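Local coordinates for MazG-related protein (Thermotoga maritima, PDB 2YXH), which binds magnesium ions and probably hydrolyses nucleoside triphosphates to monophosphates and pyrophosphate, at the interface of chains A and B. Numbering follows the deposited sequence. Chains: chain A/B, MazG-related protein.

Contact 1: the interface of chains A and B. Residues chain A 38, 50, 54, 57; chain B 24, 28, 61, 64-65, 68.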
# COMPACT_ATOMS: atom_id res chain seq x y z
N VAL A 38 1.56 0.37 -12.67
CA VAL A 38 0.11 0.30 -12.55
C VAL A 38 -0.49 1.28 -13.62
O VAL A 38 -1.39 0.94 -14.42
CB VAL A 38 -0.37 0.67 -11.11
CG1 VAL A 38 -1.79 0.99 -11.11
CG2 VAL A 38 -0.09 -0.51 -10.14
N LEU A 50 -2.80 -5.47 -14.80
CA LEU A 50 -3.24 -4.48 -13.81
C LEU A 50 -3.32 -5.25 -12.46
O LEU A 50 -2.88 -4.74 -11.44
CB LEU A 50 -4.55 -3.76 -14.20
CG LEU A 50 -5.06 -2.68 -13.22
CD1 LEU A 50 -4.10 -1.60 -12.74
CD2 LEU A 50 -6.32 -2.06 -13.84
N ILE A 54 -1.23 -4.22 -9.18
CA ILE A 54 -1.94 -3.87 -7.91
C ILE A 54 -1.30 -4.68 -6.74
O ILE A 54 -0.92 -4.15 -5.69
CB ILE A 54 -3.45 -4.07 -8.02
CG1 ILE A 54 -4.02 -2.99 -9.00
CG2 ILE A 54 -4.10 -3.84 -6.62
CD1 ILE A 54 -3.80 -1.53 -8.55
N MSE A 57 2.17 -3.50 -5.94
CA MSE A 57 2.10 -2.18 -5.38
C MSE A 57 1.82 -2.24 -3.89
O MSE A 57 2.43 -1.54 -3.10
CB MSE A 57 0.97 -1.42 -6.11
CG MSE A 57 0.79 0.02 -5.49
SE MSE A 57 -0.89 0.94 -5.97
CE MSE A 57 -2.19 -0.43 -5.17
N ILE B 24 -8.38 6.33 -11.25
CA ILE B 24 -7.32 5.57 -10.67
C ILE B 24 -6.06 6.33 -10.92
O ILE B 24 -5.18 6.37 -10.08
CB ILE B 24 -7.30 4.05 -11.21
CG1 ILE B 24 -6.28 3.22 -10.46
CG2 ILE B 24 -6.99 3.97 -12.71
CD1 ILE B 24 -6.33 1.74 -10.81
N LEU B 28 -3.48 7.34 -8.22
CA LEU B 28 -2.11 6.94 -8.34
C LEU B 28 -1.20 8.10 -7.96
O LEU B 28 -0.24 7.96 -7.16
CB LEU B 28 -1.80 6.44 -9.76
CG LEU B 28 -2.17 4.98 -9.97
CD1 LEU B 28 -2.17 4.54 -11.48
CD2 LEU B 28 -1.26 4.03 -9.10
N ALA B 61 -2.60 3.85 -1.13
CA ALA B 61 -2.38 2.59 -1.87
C ALA B 61 -3.67 1.76 -1.96
O ALA B 61 -4.01 1.25 -3.03
CB ALA B 61 -1.21 1.68 -1.23
N VAL B 64 -6.20 3.08 -4.38
CA VAL B 64 -5.87 2.73 -5.79
C VAL B 64 -6.40 1.32 -6.01
O VAL B 64 -7.05 1.06 -7.03
CB VAL B 64 -4.40 2.78 -6.05
CG1 VAL B 64 -4.06 2.23 -7.47
CG2 VAL B 64 -3.88 4.20 -5.95
N ALA B 65 -6.22 0.41 -5.03
CA ALA B 65 -6.72 -0.95 -5.20
C ALA B 65 -8.25 -0.89 -5.38
O ALA B 65 -8.84 -1.54 -6.24
CB ALA B 65 -6.34 -1.82 -3.93
N ALA B 68 -9.27 0.20 -8.79
CA ALA B 68 -8.92 -0.93 -9.74
C ALA B 68 -10.09 -1.94 -9.76
O ALA B 68 -10.52 -2.50 -10.80
CB ALA B 68 -7.66 -1.68 -9.24

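Contact 2: the interface of chains A and B. Residues chain A 24-25, 28; chain B 35, 38-39, 42.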
# COMPACT_ATOMS: atom_id res chain seq x y z
N ILE A 24 14.64 2.51 3.65
CA ILE A 24 13.29 3.02 3.37
C ILE A 24 13.25 3.86 2.11
O ILE A 24 12.36 3.73 1.29
CB ILE A 24 12.66 3.71 4.63
CG1 ILE A 24 11.14 3.73 4.56
CG2 ILE A 24 13.26 5.05 4.94
CD1 ILE A 24 10.51 4.02 5.91
N GLU A 25 14.26 4.68 1.94
CA GLU A 25 14.50 5.39 0.69
C GLU A 25 14.47 4.52 -0.53
O GLU A 25 13.78 4.78 -1.50
CB GLU A 25 15.86 6.09 0.76
CG GLU A 25 15.82 7.38 1.66
CD GLU A 25 16.47 7.23 3.05
OE1 GLU A 25 16.64 6.10 3.57
OE2 GLU A 25 16.83 8.29 3.63
N LEU A 28 11.02 3.18 -0.93
CA LEU A 28 10.16 4.24 -1.42
C LEU A 28 10.19 4.34 -2.93
O LEU A 28 9.13 4.48 -3.55
CB LEU A 28 10.48 5.57 -0.78
CG LEU A 28 9.79 5.70 0.55
CD1 LEU A 28 10.31 6.84 1.31
CD2 LEU A 28 8.22 5.79 0.37
N ILE B 35 3.93 9.26 -0.83
CA ILE B 35 5.26 8.71 -0.83
C ILE B 35 6.28 9.87 -0.61
O ILE B 35 7.33 9.68 0.05
CB ILE B 35 5.57 8.07 -2.20
CG1 ILE B 35 4.90 6.72 -2.30
CG2 ILE B 35 7.17 8.04 -2.48
CD1 ILE B 35 5.17 6.06 -3.65
N VAL B 38 6.36 10.79 2.96
CA VAL B 38 7.11 9.80 3.72
C VAL B 38 8.59 10.15 3.57
O VAL B 38 9.29 10.23 4.57
CB VAL B 38 6.83 8.30 3.35
CG1 VAL B 38 7.74 7.37 4.19
CG2 VAL B 38 5.42 7.91 3.67
N ALA B 39 9.07 10.36 2.35
CA ALA B 39 10.49 10.53 2.16
C ALA B 39 10.94 11.72 3.02
O ALA B 39 11.95 11.68 3.73
CB ALA B 39 10.82 10.71 0.69
N VAL B 42 11.15 11.06 6.83
CA VAL B 42 12.39 10.29 7.03
C VAL B 42 13.62 11.24 7.10
O VAL B 42 14.38 11.14 8.05
CB VAL B 42 12.58 9.16 5.96
CG1 VAL B 42 13.97 8.51 6.03
CG2 VAL B 42 11.52 8.15 6.12

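Contact 3: the interface of chains A and B. Residues chain A 102; chain B 17-18, 21.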
# COMPACT_ATOMS: atom_id res chain seq x y z
N LEU A 102 -21.72 16.05 -3.24
CA LEU A 102 -20.33 16.39 -3.27
C LEU A 102 -20.16 17.70 -2.50
O LEU A 102 -19.18 17.84 -1.68
CB LEU A 102 -19.82 16.54 -4.74
CG LEU A 102 -18.32 16.84 -4.93
CD1 LEU A 102 -17.44 15.76 -4.30
CD2 LEU A 102 -17.87 17.12 -6.41
N PRO B 17 -19.13 10.77 -2.14
CA PRO B 17 -19.31 11.49 -3.44
C PRO B 17 -18.00 12.07 -4.03
O PRO B 17 -17.93 12.32 -5.24
CB PRO B 17 -20.39 12.57 -3.09
CG PRO B 17 -20.08 12.90 -1.64
CD PRO B 17 -19.74 11.52 -1.02
N TRP B 18 -16.96 12.26 -3.22
CA TRP B 18 -15.64 12.71 -3.73
C TRP B 18 -14.97 11.52 -4.44
O TRP B 18 -14.44 11.62 -5.57
CB TRP B 18 -14.74 13.18 -2.59
CG TRP B 18 -13.32 13.57 -2.97
CD1 TRP B 18 -12.90 14.80 -3.46
CD2 TRP B 18 -12.12 12.75 -2.89
NE1 TRP B 18 -11.54 14.79 -3.65
CE2 TRP B 18 -11.04 13.55 -3.32
CE3 TRP B 18 -11.86 11.43 -2.47
CZ2 TRP B 18 -9.71 13.05 -3.37
CZ3 TRP B 18 -10.53 10.94 -2.49
CH2 TRP B 18 -9.49 11.73 -2.94
N LYS B 21 -15.85 10.61 -7.97
CA LYS B 21 -15.33 11.42 -9.00
C LYS B 21 -13.85 11.17 -9.33
O LYS B 21 -13.31 11.70 -10.32
CB LYS B 21 -15.65 12.86 -8.67
CG LYS B 21 -17.06 13.17 -9.13
CD LYS B 21 -17.37 14.67 -9.23
CE LYS B 21 -18.99 14.92 -9.30
NZ LYS B 21 -19.89 14.26 -8.16

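Contact 1: the interface of chains A and B
Helix 47-72 of chain A packs against its counterpart in chain B, in the all-helical MazG fold, where A:Ile54 and A:Met57 meet B:Val64, B:Ala65 and B:Ala68. A:Ile54 divides its branches between neighbouring turns. The methyl A:Ile54 CG2 faces B:Ala65 CB at 4.0 Å, whereas the other arm turns toward B:Ala68, with A:Ile54 CG1 3.9 Å from B:Ala68 CB. At the tip of that arm, A:Ile54 CD1 also reaches B:Val64 CG1 at 3.9 Å. With chi1 at -69°, CG2 lies anti to the backbone N and CG1 beside it, which splits the two branches between these alanines.

A:Met57, an engineered selenomethionine replacing the natural leucine, crosses B:Val64 at a slant, A:Met57 SE lying 3.7 Å from B:Val64 CG1. The side chain is extended as far as the selenium and bends there (chi3 60°), bringing A:Met57 CE within 3.3 Å of the backbone carbonyl oxygen B:Ala61 O, a van der Waals contact. A second helix pair joins at A:Val38, where A:Val38 CG1 inserts at the fork of B:Leu28, 3.6 Å from B:Leu28 CD1 and 3.7 Å from B:Leu28 CD2. A:Leu50 and B:Ile24 approach more loosely, with their CD1 atoms 4.5 Å apart, at the border of the patch. Helices 24-43 and 47-72 of both chains thus supply this part of the two-fold interface, which carries the same set with the chains exchanged.

Contact 2: the interface of chains A and B
A:Leu28 and B:Ile35 run antiparallel past one another, and the branches of the leucine have different nearest neighbours on helix 24-43 of chain B. A:Leu28 CD2 meets B:Ile35 CG2 at 3.8 Å, while A:Leu28 CD1 lies over the backbone at B:Ala39, 3.8 Å from B:Ala39 CA. B:Val38 stands near both branches, repeating with the chains exchanged the valine-leucine pair of contact 1. The leucine fork thus spans B:Ile35, B:Val38 and B:Ala39, about one turn of helix.

One turn earlier in chain A, A:Ile24 meets B:Val42 at an oblique angle. The methyl A:Ile24 CG2 points at the valine fork and is equidistant from B:Val42 CG1 and B:Val42 CG2, 3.7 Å from each. In A:Ile24, CG1 is roughly anti to the backbone N (chi1 -157°), which puts CG2 in the hindered site between that N and the carbonyl carbon. A:Glu25 bends at chi2 (104°) and brings its carboxylate across the same valine, A:Glu25 OE2 being 3.7 Å from B:Val42 CG1. This is a van der Waals contact at the rim of the patch. The residues on both sides belong to helix 24-43, so its start in chain A packs against its second half in chain B across the two-fold axis.

Contact 3: the interface of chains A and B
A:Leu102, the first residue of helix 102-113, sets its side chain against the short helix 17-21 of chain B, and 93 Å² of its surface is hidden by that chain. One methyl abuts backbone atoms, A:Leu102 CD1 lying 3.6 Å from B:Trp18 CA and equally 3.6 Å from the carbonyl oxygen B:Pro17 O. The other, A:Leu102 CD2, touches the aliphatic stem of B:Lys21, 3.8 Å from B:Lys21 CD, and the two side chains approach tip to tip. The backbone of the leucine takes part as well, because the CB and CG carbons of the proline ring come up to it, with B:Pro17 CB 3.8 Å from A:Leu102 CA.

Further out, torsions account for these placements. A:Leu102 CG extends anti to the backbone N (chi1 -177°), and the fork beyond it lies among B:Pro17, B:Trp18 and B:Lys21. B:Trp18 takes part through its backbone and CB, with B:Trp18 CB 4.1 Å from A:Leu102 CD1, while the indole ring points away from the leucine. B:Lys21 is extended through CE and then turns at its last torsion (chi4 53°), which folds the amine back over the leucine and puts B:Lys21 NZ 3.9 Å from A:Leu102 CD2.

Contact 1 lies about 19 Å from contact 2 and about 19 Å from contact 3, while contacts 2 and 3 are some 29 Å apart, all measured between centres of C-alpha atoms. Contacts 1 and 2 share helix 24-43; positions 24, 28 and 38 appear in both with the chains exchanged. Contact 3 instead uses the C-terminal helix 102-113 of one chain and helix 17-21 of the other, so the subunits embrace at the periphery as well as along the central helices. Two-fold packing through three separate patches is consistent with a dimer, although the deposited assembly alone does not prove it.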